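Local atomic coordinates of geranyl diphosphate synthase small subunit (Antirrhinum majus, PDB entry 3QKC), a protein that probably serves as the non-catalytic partner of a prenyltransferase, joining a large subunit to make geranyl diphosphate from dimethylallyl and isopentenyl diphosphates. Residues Arg131-Pro134 against Asp135-Arg139. Numbering follows the deposited sequence.
Sequences RNNP and DRILR
The N133 and R136 side chains cross at a slant at the N-terminus of helix 134-148, with N133 in the N-cap position and P134 as the first residue of the helix, in the all-helical fold of the trans-isoprenyl diphosphate synthases. CB of N133 lies 3.3 Å from CB of R136, and the arginine chain, extended from CG to NE, runs on past the asparagine so that its CD also packs on N133 CB, at 3.7 Å. The N133 amide and R136 guanidinium planes are nearly parallel, 13° apart, with OD1 of N133 4.0 Å from NH1 of R136. The N133 side chain makes no capping bond; its main chain opens the helix instead, the carbonyl O accepting I137 N at 2.8 Å. One step along, L138 N donates to P134 O at 3.1 Å, and L138 CB sits 3.1 Å from the same P134 oxygen.

Further out, the buried I137 side chain lies among M123 and S126 of helix 105-126, M127 of the loop and L194 of helix 169-195. At the subunit interface P134 meets P134 of the second subunit, while L138 packs on that subunit's M127. Back within the turn, CD1 of I137 comes to 3.9 Å from N132 O.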
# COMPACT_ATOMS: atom_id res chain seq x y z
N ARG A 131 -24.20 -0.98 -4.82
CA ARG A 131 -23.68 -2.32 -4.51
C ARG A 131 -23.05 -2.97 -5.75
O ARG A 131 -23.66 -3.85 -6.39
CB ARG A 131 -24.73 -3.24 -3.86
CG ARG A 131 -25.48 -2.68 -2.63
CD ARG A 131 -24.65 -1.73 -1.77
NE ARG A 131 -23.50 -2.38 -1.14
CZ ARG A 131 -23.40 -2.60 0.17
NH1 ARG A 131 -22.32 -3.21 0.65
NH2 ARG A 131 -24.36 -2.21 1.00
N ASN A 132 -21.84 -2.53 -6.08
CA ASN A 132 -21.15 -2.95 -7.30
C ASN A 132 -19.86 -3.75 -7.09
O ASN A 132 -18.88 -3.24 -6.52
CB ASN A 132 -20.81 -1.74 -8.18
CG ASN A 132 -22.03 -1.01 -8.68
OD1 ASN A 132 -22.07 0.22 -8.65
ND2 ASN A 132 -23.02 -1.75 -9.16
N ASN A 133 -19.88 -4.99 -7.58
CA ASN A 133 -18.66 -5.78 -7.79
C ASN A 133 -17.69 -5.88 -6.60
O ASN A 133 -16.56 -5.40 -6.69
CB ASN A 133 -17.90 -5.24 -9.01
CG ASN A 133 -18.74 -4.34 -9.89
OD1 ASN A 133 -19.71 -4.78 -10.51
ND2 ASN A 133 -18.35 -3.06 -9.97
N PRO A 134 -18.11 -6.51 -5.49
CA PRO A 134 -17.20 -6.61 -4.34
C PRO A 134 -16.10 -7.63 -4.56
O PRO A 134 -14.97 -7.42 -4.11
CB PRO A 134 -18.12 -7.07 -3.20
CG PRO A 134 -19.49 -6.88 -3.69
CD PRO A 134 -19.44 -7.05 -5.16
N ASP A 135 -16.42 -8.74 -5.22
CA ASP A 135 -15.41 -9.73 -5.59
C ASP A 135 -14.52 -9.19 -6.71
O ASP A 135 -13.33 -9.49 -6.74
CB ASP A 135 -16.06 -11.04 -6.02
CG ASP A 135 -15.04 -12.10 -6.39
OD1 ASP A 135 -14.28 -12.52 -5.49
OD2 ASP A 135 -14.99 -12.50 -7.57
N ARG A 136 -15.10 -8.40 -7.61
CA ARG A 136 -14.33 -7.76 -8.68
C ARG A 136 -13.37 -6.70 -8.16
O ARG A 136 -12.19 -6.71 -8.51
CB ARG A 136 -15.25 -7.11 -9.71
CG ARG A 136 -15.60 -7.98 -10.89
CD ARG A 136 -16.52 -7.22 -11.83
NE ARG A 136 -17.35 -8.12 -12.61
CZ ARG A 136 -18.21 -7.73 -13.55
NH1 ARG A 136 -18.35 -6.44 -13.85
NH2 ARG A 136 -18.91 -8.64 -14.20
N ILE A 137 -13.87 -5.77 -7.34
CA ILE A 137 -13.03 -4.69 -6.83
C ILE A 137 -11.94 -5.25 -5.93
O ILE A 137 -10.81 -4.78 -5.94
CB ILE A 137 -13.85 -3.53 -6.21
CG1 ILE A 137 -14.06 -2.46 -7.30
CG2 ILE A 137 -13.12 -2.89 -5.03
CD1 ILE A 137 -15.40 -1.75 -7.26
N LEU A 138 -12.29 -6.31 -5.19
CA LEU A 138 -11.32 -7.05 -4.41
C LEU A 138 -10.27 -7.68 -5.33
O LEU A 138 -9.08 -7.64 -5.03
CB LEU A 138 -12.02 -8.13 -3.60
CG LEU A 138 -11.56 -8.51 -2.20
CD1 LEU A 138 -11.19 -7.28 -1.39
CD2 LEU A 138 -12.69 -9.30 -1.52
N ARG A 139 -10.72 -8.27 -6.44
CA ARG A 139 -9.77 -8.84 -7.38
C ARG A 139 -8.86 -7.79 -8.03
O ARG A 139 -7.69 -8.06 -8.28
CB ARG A 139 -10.45 -9.70 -8.46
CG ARG A 139 -9.43 -10.53 -9.26
CD ARG A 139 -10.10 -11.58 -10.12
NE ARG A 139 -9.16 -12.21 -11.06
CZ ARG A 139 -9.52 -13.12 -11.97
NH1 ARG A 139 -10.79 -13.50 -12.07
NH2 ARG A 139 -8.61 -13.66 -12.78